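Local coordinates for protein beta-mannosidase (PDB 4CVU) that probably hydrolyses terminal beta-linked mannose residues from oligosaccharides and glycoconjugates as a fungal secreted glycoside hydrolase of family 2, at residues Arg699-Leu704 with Gly796-Thr801; Ser685-Tyr690 with Arg734-His739. All coordinates share one frame; numbering follows the deposited sequence.

Interaction 1. Residues Arg699-Leu704 with Gly796-Thr801; sequences RQLGSL and GAINTT. With NAG (2-acetamido-2-deoxy-beta-D-glucopyranose), chain K.
R699 and L701, just ahead of barrel strand 702-705, meet I798 at the foot of strand 799-807, where the catalytic domain abuts the mannosidase Ig-like domain beside an N-glycosylated asparagine. The bridge is a single direct hydrogen bond: R699 NH1 donates to I798 O at 3.0 Å, with an N-H...O angle of 152°. The nitrogen lies almost in line with the carbonyl bond, and the oxygen sits slightly out of the guanidinium plane. A bend at chi2 (-70°) turns the chain of R699 and brings its head to this oxygen. Its flat group is held between two methyls: L701 CD2 stands 3.6 Å above the guanidinium plane of R699, and the acetamide methyl C8 of NAG 3.7 Å above the opposite face, both displaced toward the rim. I798 CG2 reaches L701 CD2 at 3.8 Å, their side chains crossing at about a right angle. The sugar is anchored by the 1.5 Å bond from N799 ND2 to NAG C1, within the sequon N799-T800-T801, while N799 OD1 accepts the backbone N of T800 at 2.7 Å. At the guanidinium's other terminal nitrogen, R699 NH2 donates to a water that in turn bonds to A797 O and has NAG O7 as a weak further partner. S694 O takes another bond from NH1, and E381 on strand 380-389 receives one from NH2. A methionine in place of R699, lacking the guanidinium, would probably leave I798 O without its direct donor and E381 without a cationic mate, and open a gap between L701 CD2 and the sugar methyl. One cationic head thus joins barrel, Ig-like domain and the NAG linked to N799, its polar rim serving carbonyls and a carboxylate while its faces accept apolar groups.

Interaction 2. Residues Ser685-Tyr690 with Arg734-His739; sequences SEIQFY and RRTYEH
I687, on helix 664-692, points its side chain into the end of helix 729-736, where T736 and Y737 receive it. I687 CB begins the contact 3.9 Å from T736 CG2. At the branch the two arms part company. The methyl CG2, anti to the backbone N of I687, fits between both partners, 3.7 Å from T736 CG2 and 3.6 Å from Y737 CE1. Along the other arm, I687 CG1 passes Y737 CE1 at 4.0 Å and I687 CD1 ends 3.7 Å from Y737 CZ; the two side chains cross at about a right angle. T736 CG2 also approaches the backbone N of Q688 at 4.1 Å, one residue further along the helix.

The polar ends of these side chains find partners outside the two segments or back in their own helix. T736 OG1 bonds back to V732 O in its own helix, Y737 OH is hydrogen-bonded to S703 OG on strand 702-705, and Q688 NE2 reaches A744 O. R691, one turn beyond I687, donates through NH1 to T736 O and E738 O, binding the helix end that Y737 leaves. Between the segments the contact is therefore purely van der Waals, and it is buried: the fit probably rests on how the branched I687 side chain matches T736 and Y737, while the buried hydroxyls are satisfied by partners outside the two segments.

In the fold
Read from the N terminus, the four segments come in the order 685-690, 699-704, 734-739 and 796-801, so the two contacts cross rather than nest. Helix 664-692 leads into strand 702-705, and that strand is followed by helix 729-736. Interaction 2 closes a loop of 43 residues by bringing the two helices together next to strand 702-705. Interaction 1 closes one of 91, running from the approach to this strand into the Ig-like domain. The centres lie about 10 Å apart, and residues 700 and 703 pack on the helix of interaction 2, Q700 against Y690 and S703 against I687. The two contacts thus lie side by side where barrel helices, a barrel strand and the following beta domain meet.

Interaction 1. Residues Arg699-Leu704 with Gly796-Thr801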
loop_
_atom_site.group_PDB
_atom_site.type_symbol
_atom_site.label_atom_id
_atom_site.label_comp_id
_atom_site.label_asym_id
_atom_site.label_seq_id
_atom_site.Cartn_x
_atom_site.Cartn_y
_atom_site.Cartn_z
ATOM N N ARG A 699 -36.643 22.508 26.890
ATOM C CA ARG A 699 -37.207 21.179 26.816
ATOM C C ARG A 699 -36.625 20.482 25.587
ATOM O O ARG A 699 -37.303 20.264 24.630
ATOM C CB ARG A 699 -38.732 21.193 26.759
ATOM C CG ARG A 699 -39.365 20.031 27.492
ATOM C CD ARG A 699 -39.107 18.751 26.757
ATOM N NE ARG A 699 -39.963 17.648 27.105
ATOM C CZ ARG A 699 -39.735 16.802 28.088
ATOM N NH1 ARG A 699 -38.727 16.980 28.899
ATOM N NH2 ARG A 699 -40.544 15.788 28.261
ATOM N N GLN A 700 -35.326 20.352 25.600
ATOM C CA GLN A 700 -34.576 19.770 24.506
ATOM C C GLN A 700 -34.867 18.256 24.384
ATOM O O GLN A 700 -34.836 17.560 25.365
ATOM C CB GLN A 700 -33.097 20.047 24.771
ATOM C CG GLN A 700 -32.209 20.258 23.544
ATOM C CD GLN A 700 -31.700 18.950 22.995
ATOM O OE1 GLN A 700 -32.004 17.912 23.527
ATOM N NE2 GLN A 700 -30.901 19.009 21.943
ATOM N N LEU A 701 -35.072 17.733 23.170
ATOM C CA LEU A 701 -35.433 16.321 23.023
ATOM C C LEU A 701 -34.691 15.522 21.946
ATOM O O LEU A 701 -35.262 14.555 21.406
ATOM C CB LEU A 701 -36.935 16.165 22.805
ATOM C CG LEU A 701 -37.867 16.507 23.973
ATOM C CD1 LEU A 701 -39.316 16.257 23.523
ATOM C CD2 LEU A 701 -37.604 15.698 25.198
ATOM N N GLY A 702 -33.426 15.867 21.662
ATOM C CA GLY A 702 -32.674 15.085 20.698
ATOM C C GLY A 702 -31.222 15.429 20.522
ATOM O O GLY A 702 -30.836 16.596 20.622
ATOM N N SER A 703 -30.417 14.378 20.258
ATOM C CA SER A 703 -29.020 14.506 19.952
ATOM C C SER A 703 -28.673 13.571 18.826
ATOM O O SER A 703 -28.708 12.336 19.037
ATOM C CB SER A 703 -28.196 14.110 21.150
ATOM O OG SER A 703 -26.808 14.123 20.863
ATOM N N LEU A 704 -28.334 14.139 17.668
ATOM C CA LEU A 704 -27.795 13.347 16.531
ATOM C C LEU A 704 -26.455 13.913 16.125
ATOM O O LEU A 704 -26.368 14.913 15.405
ATOM C CB LEU A 704 -28.758 13.363 15.334
ATOM C CG LEU A 704 -30.219 12.993 15.580
ATOM C CD1 LEU A 704 -31.076 13.167 14.331
ATOM C CD2 LEU A 704 -30.374 11.593 16.120
ATOM N N GLY A 796 -37.083 13.207 37.452
ATOM C CA GLY A 796 -38.337 13.052 36.732
ATOM C C GLY A 796 -38.203 12.312 35.406
ATOM O O GLY A 796 -37.089 12.096 34.877
ATOM N N ALA A 797 -39.332 11.899 34.868
ATOM C CA ALA A 797 -39.367 11.309 33.551
ATOM C C ALA A 797 -38.809 12.294 32.496
ATOM O O ALA A 797 -39.131 13.493 32.505
ATOM C CB ALA A 797 -40.795 10.919 33.197
ATOM N N ILE A 798 -37.989 11.770 31.589
ATOM C CA ILE A 798 -37.316 12.576 30.553
ATOM C C ILE A 798 -36.899 13.948 31.106
ATOM O O ILE A 798 -37.372 14.975 30.657
ATOM C CB ILE A 798 -38.173 12.723 29.260
ATOM C CG1 ILE A 798 -38.613 11.345 28.737
ATOM C CG2 ILE A 798 -37.348 13.410 28.169
ATOM C CD1 ILE A 798 -39.581 11.397 27.595
ATOM N N ASN A 799 -35.994 13.945 32.070
ATOM C CA ASN A 799 -35.722 15.136 32.857
ATOM C C ASN A 799 -34.306 15.092 33.457
ATOM O O ASN A 799 -33.551 14.166 33.208
ATOM C CB ASN A 799 -36.787 15.253 33.953
ATOM C CG ASN A 799 -37.064 16.686 34.396
ATOM O OD1 ASN A 799 -36.224 17.578 34.300
ATOM N ND2 ASN A 799 -38.274 16.900 34.912
ATOM N N THR A 800 -33.954 16.111 34.229
ATOM C CA THR A 800 -32.621 16.234 34.811
ATOM C C THR A 800 -32.756 16.758 36.243
ATOM O O THR A 800 -33.794 17.310 36.588
ATOM C CB THR A 800 -31.755 17.169 33.956
ATOM O OG1 THR A 800 -30.377 16.963 34.262
ATOM C CG2 THR A 800 -32.144 18.644 34.179
ATOM N N THR A 801 -31.720 16.573 37.070
ATOM C CA THR A 801 -31.689 17.169 38.425
ATOM C C THR A 801 -30.267 17.495 38.844
ATOM O O THR A 801 -29.362 16.702 38.615
ATOM C CB THR A 801 -32.357 16.213 39.460
ATOM O OG1 THR A 801 -32.409 16.823 40.744
ATOM C CG2 THR A 801 -31.617 14.909 39.582
HETATM C C1 NAG K . -38.722 18.185 35.448
HETATM C C2 NAG K . -40.137 18.619 35.039
HETATM C C3 NAG K . -40.725 19.773 35.876
HETATM C C4 NAG K . -40.518 19.546 37.363
HETATM C C5 NAG K . -39.047 19.215 37.589
HETATM C C6 NAG K . -38.763 18.925 39.053
HETATM C C7 NAG K . -40.724 18.264 32.697
HETATM C C8 NAG K . -40.769 18.881 31.328
HETATM N N2 NAG K . -40.225 19.039 33.651
HETATM O O3 NAG K . -42.102 19.945 35.562
HETATM O O4 NAG K . -40.904 20.706 38.083
HETATM O O5 NAG K . -38.675 18.060 36.864
HETATM O O6 NAG K . -37.432 19.318 39.283
HETATM O O7 NAG K . -41.117 17.105 32.893
HETATM O O HOH W 1 -40.805 14.454 30.895
#

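Interaction 2. Residues Ser685-Tyr690 with Arg734-His739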
loop_
_atom_site.group_PDB
_atom_site.type_symbol
_atom_site.label_atom_id
_atom_site.label_comp_id
_atom_site.label_asym_id
_atom_site.label_seq_id
_atom_site.Cartn_x
_atom_site.Cartn_y
_atom_site.Cartn_z
ATOM N N SER A 685 -19.075 16.427 25.890
ATOM C CA SER A 685 -19.392 17.742 26.428
ATOM C C SER A 685 -20.682 18.352 25.814
ATOM O O SER A 685 -21.494 19.027 26.524
ATOM C CB SER A 685 -18.214 18.685 26.239
ATOM O OG SER A 685 -18.484 19.954 26.842
ATOM N N GLU A 686 -20.890 18.144 24.510
ATOM C CA GLU A 686 -22.095 18.633 23.893
ATOM C C GLU A 686 -23.282 17.757 24.222
ATOM O O GLU A 686 -24.328 18.258 24.570
ATOM C CB GLU A 686 -21.939 18.818 22.378
ATOM C CG GLU A 686 -21.043 19.982 22.019
ATOM C CD GLU A 686 -21.039 20.324 20.554
ATOM O OE1 GLU A 686 -22.087 20.398 19.928
ATOM O OE2 GLU A 686 -19.958 20.574 20.023
ATOM N N ILE A 687 -23.144 16.434 24.104
ATOM C CA ILE A 687 -24.280 15.579 24.344
ATOM C C ILE A 687 -24.889 15.724 25.751
ATOM O O ILE A 687 -26.105 15.703 25.901
ATOM C CB ILE A 687 -23.930 14.094 24.152
ATOM C CG1 ILE A 687 -23.652 13.829 22.667
ATOM C CG2 ILE A 687 -25.121 13.282 24.655
ATOM C CD1 ILE A 687 -23.070 12.455 22.349
ATOM N N GLN A 688 -24.047 15.784 26.778
ATOM C CA GLN A 688 -24.547 15.908 28.144
ATOM C C GLN A 688 -25.254 17.267 28.326
ATOM O O GLN A 688 -26.216 17.375 29.058
ATOM C CB GLN A 688 -23.425 15.745 29.162
ATOM C CG GLN A 688 -22.362 16.837 29.175
ATOM C CD GLN A 688 -21.286 16.605 30.230
ATOM O OE1 GLN A 688 -20.841 15.474 30.475
ATOM N NE2 GLN A 688 -20.866 17.696 30.879
ATOM N N PHE A 689 -24.779 18.288 27.636
ATOM C CA PHE A 689 -25.434 19.619 27.674
ATOM C C PHE A 689 -26.805 19.619 26.952
ATOM O O PHE A 689 -27.786 20.163 27.448
ATOM C CB PHE A 689 -24.493 20.662 27.065
ATOM C CG PHE A 689 -25.146 21.966 26.752
ATOM C CD1 PHE A 689 -25.196 22.971 27.684
ATOM C CD2 PHE A 689 -25.707 22.178 25.505
ATOM C CE1 PHE A 689 -25.793 24.159 27.394
ATOM C CE2 PHE A 689 -26.337 23.372 25.208
ATOM C CZ PHE A 689 -26.373 24.362 26.153
ATOM N N TYR A 690 -26.869 18.964 25.798
ATOM C CA TYR A 690 -28.146 18.809 25.086
ATOM C C TYR A 690 -29.160 18.001 25.921
ATOM O O TYR A 690 -30.325 18.388 26.045
ATOM C CB TYR A 690 -27.971 18.157 23.701
ATOM C CG TYR A 690 -27.126 18.948 22.729
ATOM C CD1 TYR A 690 -27.247 20.337 22.626
ATOM C CD2 TYR A 690 -26.144 18.302 21.935
ATOM C CE1 TYR A 690 -26.429 21.059 21.768
ATOM C CE2 TYR A 690 -25.339 19.024 21.078
ATOM C CZ TYR A 690 -25.475 20.397 20.989
ATOM O OH TYR A 690 -24.661 21.136 20.110
ATOM N N ARG A 734 -21.604 6.125 23.629
ATOM C CA ARG A 734 -22.355 5.008 24.237
ATOM C C ARG A 734 -22.685 5.273 25.690
ATOM O O ARG A 734 -23.840 5.061 26.116
ATOM C CB ARG A 734 -21.575 3.693 24.152
ATOM C CG ARG A 734 -22.117 2.563 25.042
ATOM C CD ARG A 734 -21.089 1.456 25.215
ATOM N NE ARG A 734 -21.056 0.472 24.122
ATOM C CZ ARG A 734 -19.979 -0.217 23.751
ATOM N NH1 ARG A 734 -18.799 0.002 24.302
ATOM N NH2 ARG A 734 -20.063 -1.139 22.828
ATOM N N ARG A 735 -21.680 5.696 26.471
ATOM C CA ARG A 735 -21.867 5.938 27.894
ATOM C C ARG A 735 -22.739 7.143 28.053
ATOM O O ARG A 735 -23.623 7.175 28.934
ATOM C CB ARG A 735 -20.548 6.188 28.638
ATOM C CG ARG A 735 -19.719 4.936 28.922
ATOM C CD ARG A 735 -18.644 5.256 29.977
ATOM N NE ARG A 735 -17.632 6.197 29.492
ATOM C CZ ARG A 735 -16.518 5.844 28.843
ATOM N NH1 ARG A 735 -16.235 4.553 28.604
ATOM N NH2 ARG A 735 -15.674 6.787 28.435
ATOM N N THR A 736 -22.502 8.135 27.202
ATOM C CA THR A 736 -23.221 9.392 27.337
ATOM C C THR A 736 -24.662 9.299 26.773
ATOM O O THR A 736 -25.452 10.195 27.014
ATOM C CB THR A 736 -22.441 10.568 26.688
ATOM O OG1 THR A 736 -21.047 10.404 26.919
ATOM C CG2 THR A 736 -22.876 11.916 27.265
ATOM N N TYR A 737 -24.965 8.248 26.012
ATOM C CA TYR A 737 -26.321 7.961 25.555
ATOM C C TYR A 737 -27.041 6.891 26.441
ATOM O O TYR A 737 -28.094 6.366 26.091
ATOM C CB TYR A 737 -26.317 7.525 24.074
ATOM C CG TYR A 737 -26.199 8.652 23.022
ATOM C CD1 TYR A 737 -26.530 9.968 23.310
ATOM C CD2 TYR A 737 -25.833 8.360 21.723
ATOM C CE1 TYR A 737 -26.478 10.964 22.329
ATOM C CE2 TYR A 737 -25.786 9.353 20.737
ATOM C CZ TYR A 737 -26.092 10.666 21.063
ATOM O OH TYR A 737 -26.031 11.658 20.107
ATOM N N GLU A 738 -26.451 6.545 27.578
ATOM C CA GLU A 738 -27.114 5.613 28.484
ATOM C C GLU A 738 -28.403 6.255 29.044
ATOM O O GLU A 738 -28.550 7.485 29.079
ATOM C CB GLU A 738 -26.168 5.199 29.625
ATOM C CG GLU A 738 -25.098 4.194 29.205
ATOM C CD GLU A 738 -24.424 3.534 30.380
ATOM O OE1 GLU A 738 -25.145 2.914 31.162
ATOM O OE2 GLU A 738 -23.220 3.648 30.562
ATOM N N HIS A 739 -29.336 5.402 29.458
ATOM C CA HIS A 739 -30.655 5.872 29.934
ATOM C C HIS A 739 -30.556 6.869 31.072
ATOM O O HIS A 739 -31.235 7.860 31.065
ATOM C CB HIS A 739 -31.554 4.696 30.317
ATOM C CG HIS A 739 -31.930 3.831 29.159
ATOM N ND1 HIS A 739 -32.739 4.267 28.130
ATOM C CD2 HIS A 739 -31.594 2.555 28.859
ATOM C CE1 HIS A 739 -32.883 3.291 27.246
ATOM N NE2 HIS A 739 -32.209 2.241 27.668
#